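Local atomic coordinates of PrgZ (PDB entry 4FAJ), a protein that binds peptide pheromone as an extracellular, membrane-anchored receptor of Enterococcus faecalis and, as in related solute-binding proteins, probably hands it on for peptide uptake. Residues Phe142-Gln147 / Val214-Ile219; Asp74-Val79 / Trp146-Asp151. All blocks are in the same frame, centred on the assembly; numbering follows the deposited sequence.

Contact 1: Phe142-Gln147 / Val214-Ile219; sequences FVAAWQ and VQQKAI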
loop_
_atom_site.group_PDB
_atom_site.type_symbol
_atom_site.label_atom_id
_atom_site.label_comp_id
_atom_site.label_asym_id
_atom_site.label_seq_id
_atom_site.Cartn_x
_atom_site.Cartn_y
_atom_site.Cartn_z
ATOM N N PHE A 142 4.608 22.609 -3.803
ATOM C CA PHE A 142 5.125 21.503 -2.996
ATOM C C PHE A 142 5.176 21.847 -1.504
ATOM O O PHE A 142 4.733 21.044 -0.671
ATOM C CB PHE A 142 6.511 21.031 -3.482
ATOM C CG PHE A 142 6.467 20.210 -4.739
ATOM C CD1 PHE A 142 6.269 18.835 -4.684
ATOM C CD2 PHE A 142 6.653 20.806 -5.986
ATOM C CE1 PHE A 142 6.230 18.070 -5.843
ATOM C CE2 PHE A 142 6.621 20.042 -7.145
ATOM C CZ PHE A 142 6.405 18.673 -7.068
ATOM N N VAL A 143 5.682 23.034 -1.176
ATOM C CA VAL A 143 5.758 23.476 0.220
ATOM C C VAL A 143 4.387 23.398 0.897
ATOM O O VAL A 143 4.248 22.783 1.957
ATOM C CB VAL A 143 6.323 24.909 0.360
ATOM C CG1 VAL A 143 6.097 25.443 1.770
ATOM C CG2 VAL A 143 7.811 24.949 -0.002
ATOM N N ALA A 144 3.383 24.013 0.276
ATOM C CA ALA A 144 2.018 24.009 0.815
ATOM C C ALA A 144 1.397 22.606 0.879
ATOM O O ALA A 144 0.667 22.308 1.824
ATOM C CB ALA A 144 1.117 24.953 0.010
ATOM N N ALA A 145 1.680 21.762 -0.118
ATOM C CA ALA A 145 1.160 20.403 -0.166
ATOM C C ALA A 145 1.655 19.582 1.009
ATOM O O ALA A 145 0.878 18.881 1.660
ATOM C CB ALA A 145 1.571 19.704 -1.509
ATOM N N TRP A 146 2.953 19.675 1.283
ATOM C CA TRP A 146 3.567 18.897 2.356
ATOM C C TRP A 146 3.199 19.430 3.740
ATOM O O TRP A 146 3.009 18.651 4.677
ATOM C CB TRP A 146 5.085 18.852 2.193
ATOM C CG TRP A 146 5.536 18.219 0.898
ATOM C CD1 TRP A 146 4.765 17.554 -0.017
ATOM C CD2 TRP A 146 6.872 18.180 0.390
ATOM N NE1 TRP A 146 5.542 17.132 -1.070
ATOM C CE2 TRP A 146 6.838 17.487 -0.835
ATOM C CE3 TRP A 146 8.097 18.658 0.859
ATOM C CZ2 TRP A 146 7.979 17.274 -1.609
ATOM C CZ3 TRP A 146 9.241 18.439 0.080
ATOM C CH2 TRP A 146 9.164 17.748 -1.135
ATOM N N GLN A 147 3.111 20.746 3.874
ATOM C CA GLN A 147 2.595 21.340 5.107
ATOM C C GLN A 147 1.194 20.794 5.414
ATOM O O GLN A 147 0.846 20.509 6.565
ATOM C CB GLN A 147 2.577 22.871 5.020
ATOM C CG GLN A 147 3.932 23.516 5.279
ATOM C CD GLN A 147 3.908 25.040 5.277
ATOM O OE1 GLN A 147 4.960 25.687 5.196
ATOM N NE2 GLN A 147 2.720 25.618 5.379
ATOM N N VAL A 214 -0.046 19.486 -4.840
ATOM C CA VAL A 214 -1.398 19.860 -5.213
ATOM C C VAL A 214 -1.359 21.329 -5.553
ATOM O O VAL A 214 -0.507 22.066 -5.039
ATOM C CB VAL A 214 -2.435 19.578 -4.096
ATOM C CG1 VAL A 214 -2.673 18.068 -3.971
ATOM C CG2 VAL A 214 -1.998 20.189 -2.785
ATOM N N GLN A 215 -2.269 21.755 -6.421
ATOM C CA GLN A 215 -2.256 23.121 -6.932
ATOM C C GLN A 215 -2.820 24.075 -5.887
ATOM O O GLN A 215 -3.933 23.884 -5.413
ATOM C CB GLN A 215 -3.070 23.221 -8.217
ATOM C CG GLN A 215 -2.859 24.526 -8.973
ATOM C CD GLN A 215 -3.990 24.843 -9.917
ATOM O OE1 GLN A 215 -5.152 24.887 -9.514
ATOM N NE2 GLN A 215 -3.661 25.078 -11.179
ATOM N N GLN A 216 -2.050 25.098 -5.525
ATOM C CA GLN A 216 -2.490 26.041 -4.498
ATOM C C GLN A 216 -3.843 26.680 -4.825
ATOM O O GLN A 216 -4.693 26.799 -3.946
ATOM C CB GLN A 216 -1.446 27.132 -4.275
ATOM C CG GLN A 216 -0.244 26.708 -3.467
ATOM C CD GLN A 216 0.843 27.754 -3.505
ATOM O OE1 GLN A 216 1.621 27.822 -4.461
ATOM N NE2 GLN A 216 0.894 28.594 -2.479
ATOM N N LYS A 217 -4.034 27.091 -6.074
ATOM C CA LYS A 217 -5.286 27.729 -6.511
ATOM C C LYS A 217 -6.500 26.810 -6.306
ATOM O O LYS A 217 -7.535 27.236 -5.787
ATOM C CB LYS A 217 -5.170 28.146 -7.983
ATOM C CG LYS A 217 -6.430 28.752 -8.601
ATOM C CD LYS A 217 -6.102 29.487 -9.908
ATOM C CE LYS A 217 -7.350 29.758 -10.729
ATOM N NZ LYS A 217 -7.839 28.512 -11.382
ATOM N N ALA A 218 -6.364 25.552 -6.722
ATOM C CA ALA A 218 -7.407 24.539 -6.529
ATOM C C ALA A 218 -7.704 24.267 -5.052
ATOM O O ALA A 218 -8.872 24.120 -4.675
ATOM C CB ALA A 218 -7.026 23.233 -7.226
ATOM N N ILE A 219 -6.658 24.195 -4.230
ATOM C CA ILE A 219 -6.817 23.948 -2.798
ATOM C C ILE A 219 -7.553 25.117 -2.132
ATOM O O ILE A 219 -8.424 24.909 -1.288
ATOM C CB ILE A 219 -5.450 23.713 -2.100
ATOM C CG1 ILE A 219 -4.829 22.383 -2.558
ATOM C CG2 ILE A 219 -5.593 23.748 -0.575
ATOM C CD1 ILE A 219 -5.520 21.139 -1.993
#
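Ala145 packs against Val214, and one residue earlier Ala144 meets Gln216, where the middle of helix 139-150 receives the start of helix 216-222 in this OppA-like, family 5 solute-binding fold. The second helix is entered through an N-cap: Gln215 sits just before its first turn and its OE1 accepts a weak bond from Ala218 N, while its NE2 is held by Asp133. Gln216 N is bonded to Asp141 OD1, so a side chain from the beginning of helix 139-150 ties down the first turn of the other. Between segments 142-147 and 214-219 themselves no hydrogen bond is made at either end.

The tight half lies at Ala145. Its methyl reaches CG2 of Val214 at 3.8 Å and lies 3.7 Å from Val214 N, an amide that this packing buries and that has no partner in the model. The valine is turned with CG1 anti to its carbonyl carbon (chi1 -72°), which leaves CG2, between the backbone N and the carbonyl carbon, as the branch that meets the alanine. The small residue lets the backbones come close, with CA atoms of Ala145 and Val214 5.7 Å apart. Behind this half, Phe142 lies on Pro213 and Trp146 gives its NE1 hydrogen to Tyr211 O, so the chain leading into Val214 is also held from the helix.

The other half is looser and more open to solvent. There Ala144 and Gln216 are both partly exposed, and their CA atoms stand 7.3 Å apart. Gln216 runs extended beyond CG, and its nearest approach is made by CG, which comes alongside the methyl of Ala144, with 4.1 Å between Gln216 CG and Ala144 CB.

Contact 2: Asp74-Val79 / Trp146-Asp151; sequences DPATAV and WQRVVD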
loop_
_atom_site.group_PDB
_atom_site.type_symbol
_atom_site.label_atom_id
_atom_site.label_comp_id
_atom_site.label_asym_id
_atom_site.label_seq_id
_atom_site.Cartn_x
_atom_site.Cartn_y
_atom_site.Cartn_z
ATOM N N ASP A 74 -7.060 12.470 -3.538
ATOM C CA ASP A 74 -6.215 13.463 -2.868
ATOM C C ASP A 74 -4.926 12.801 -2.361
ATOM O O ASP A 74 -4.972 11.930 -1.485
ATOM C CB ASP A 74 -6.984 14.097 -1.712
ATOM C CG ASP A 74 -6.207 15.213 -1.002
ATOM O OD1 ASP A 74 -5.046 15.528 -1.358
ATOM O OD2 ASP A 74 -6.777 15.781 -0.048
ATOM N N PRO A 75 -3.765 13.243 -2.883
ATOM C CA PRO A 75 -2.468 12.748 -2.406
ATOM C C PRO A 75 -2.338 12.675 -0.883
ATOM O O PRO A 75 -1.716 11.754 -0.349
ATOM C CB PRO A 75 -1.482 13.791 -2.960
ATOM C CG PRO A 75 -2.102 14.250 -4.211
ATOM C CD PRO A 75 -3.594 14.272 -3.931
ATOM N N ALA A 76 -2.895 13.655 -0.188
ATOM C CA ALA A 76 -2.787 13.709 1.259
ATOM C C ALA A 76 -3.536 12.569 1.948
ATOM O O ALA A 76 -3.136 12.160 3.027
ATOM C CB ALA A 76 -3.273 15.066 1.786
ATOM N N THR A 77 -4.600 12.050 1.337
ATOM C CA THR A 77 -5.446 11.045 1.987
ATOM C C THR A 77 -5.427 9.653 1.352
ATOM O O THR A 77 -5.896 8.709 1.979
ATOM C CB THR A 77 -6.921 11.496 2.056
ATOM O OG1 THR A 77 -7.477 11.529 0.733
ATOM C CG2 THR A 77 -7.036 12.879 2.731
ATOM N N ALA A 78 -4.892 9.520 0.135
ATOM C CA ALA A 78 -4.875 8.240 -0.567
ATOM C C ALA A 78 -3.851 7.260 0.046
ATOM O O ALA A 78 -2.666 7.571 0.149
ATOM C CB ALA A 78 -4.584 8.451 -2.046
ATOM N N VAL A 79 -4.330 6.086 0.446
ATOM C CA VAL A 79 -3.490 5.057 1.060
ATOM C C VAL A 79 -3.728 3.616 0.552
ATOM O O VAL A 79 -2.970 2.699 0.914
ATOM C CB VAL A 79 -3.639 5.109 2.598
ATOM C CG1 VAL A 79 -4.959 4.498 3.049
ATOM C CG2 VAL A 79 -2.464 4.425 3.262
ATOM N N TRP A 146 2.953 19.675 1.283
ATOM C CA TRP A 146 3.567 18.897 2.356
ATOM C C TRP A 146 3.199 19.430 3.740
ATOM O O TRP A 146 3.009 18.651 4.677
ATOM C CB TRP A 146 5.085 18.852 2.193
ATOM C CG TRP A 146 5.536 18.219 0.898
ATOM C CD1 TRP A 146 4.765 17.554 -0.017
ATOM C CD2 TRP A 146 6.872 18.180 0.390
ATOM N NE1 TRP A 146 5.542 17.132 -1.070
ATOM C CE2 TRP A 146 6.838 17.487 -0.835
ATOM C CE3 TRP A 146 8.097 18.658 0.859
ATOM C CZ2 TRP A 146 7.979 17.274 -1.609
ATOM C CZ3 TRP A 146 9.241 18.439 0.080
ATOM C CH2 TRP A 146 9.164 17.748 -1.135
ATOM N N GLN A 147 3.111 20.746 3.874
ATOM C CA GLN A 147 2.595 21.340 5.107
ATOM C C GLN A 147 1.194 20.794 5.414
ATOM O O GLN A 147 0.846 20.509 6.565
ATOM C CB GLN A 147 2.577 22.871 5.020
ATOM C CG GLN A 147 3.932 23.516 5.279
ATOM C CD GLN A 147 3.908 25.040 5.277
ATOM O OE1 GLN A 147 4.960 25.687 5.196
ATOM N NE2 GLN A 147 2.720 25.618 5.379
ATOM N N ARG A 148 0.408 20.623 4.363
ATOM C CA ARG A 148 -0.955 20.140 4.479
ATOM C C ARG A 148 -1.018 18.680 4.967
ATOM O O ARG A 148 -1.917 18.320 5.723
ATOM C CB ARG A 148 -1.615 20.308 3.109
ATOM C CG ARG A 148 -3.042 19.923 2.993
ATOM C CD ARG A 148 -3.494 20.258 1.594
ATOM N NE ARG A 148 -4.802 19.707 1.331
ATOM C CZ ARG A 148 -5.052 18.618 0.615
ATOM N NH1 ARG A 148 -4.076 17.929 0.024
ATOM N NH2 ARG A 148 -6.308 18.242 0.461
ATOM N N VAL A 149 -0.062 17.849 4.548
ATOM C CA VAL A 149 -0.016 16.456 5.001
ATOM C C VAL A 149 0.298 16.354 6.500
ATOM O O VAL A 149 -0.332 15.574 7.211
ATOM C CB VAL A 149 1.018 15.608 4.206
ATOM C CG1 VAL A 149 1.097 14.191 4.766
ATOM C CG2 VAL A 149 0.649 15.570 2.734
ATOM N N VAL A 150 1.257 17.140 6.980
ATOM C CA VAL A 150 1.654 17.070 8.401
ATOM C C VAL A 150 0.733 17.854 9.357
ATOM O O VAL A 150 0.731 17.605 10.559
ATOM C CB VAL A 150 3.098 17.539 8.622
ATOM C CG1 VAL A 150 4.068 16.588 7.936
ATOM C CG2 VAL A 150 3.281 18.971 8.142
ATOM N N ASP A 151 -0.018 18.815 8.821
ATOM C CA ASP A 151 -1.021 19.572 9.596
ATOM C C ASP A 151 -2.005 18.602 10.273
ATOM O O ASP A 151 -2.749 17.899 9.586
ATOM C CB ASP A 151 -1.774 20.528 8.663
ATOM C CG ASP A 151 -2.741 21.451 9.398
ATOM O OD1 ASP A 151 -3.037 21.228 10.592
ATOM O OD2 ASP A 151 -3.221 22.405 8.757
#
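With CG of Arg148 anti to the backbone N (chi1 -178°) and the chain extended as far as NE, the guanidinium reaches straight out from the helix; Asp74, whose CG is likewise anti to its own N (chi1 -177°), comes to meet it from the opposite direction. The result is an end-on, two-pronged salt bridge. NH1 of Arg148 lies 2.9 Å from Asp74 OD1 on its syn lone pair, in a nearly straight bond, and NH2 approaches Asp74 OD2 at 2.6 Å, somewhat out of both planes. Carboxylate and guanidinium are 21° from coplanar.

OD1 also accepts from Ala76 N, 3.1 Å away and above the carboxylate plane, closing an Asx turn. Together with the two arginine bonds, this should restrict the carboxylate's rotation and probably favours its ionised form. Ala76 points its methyl at the helix, 3.5 Å from Arg148 NH1 and 4.1 Å from Val149 CG2, giving the ion pair an apolar flank. Thus the loop between strand 61-66 and helix 81-90, whose Val79 bonds the bound peptide through its backbone, rests on the C-terminal half of helix 139-150, with Ser156 beyond that helix bonded to Ala76 O.

Helix 139-150 carries both contacts, whose centres lie about 10 Å apart on the same side of the chain's centre. Along the sequence the loop 74-79 comes first, then the helix, then the turn into helix 216-222, so the shared helix joins regions that lie far before and after it. The contacts also touch directly: Ile219 CD1 packs 3.7 Å from Arg148 CZ, and Val214 CG1 lies 3.9 Å from Pro75 CG, making one continuous packed region. Contact 2 is the more central and the nearer to the bound peptide; contact 1 lies farther out, and both are away from the zinc sites.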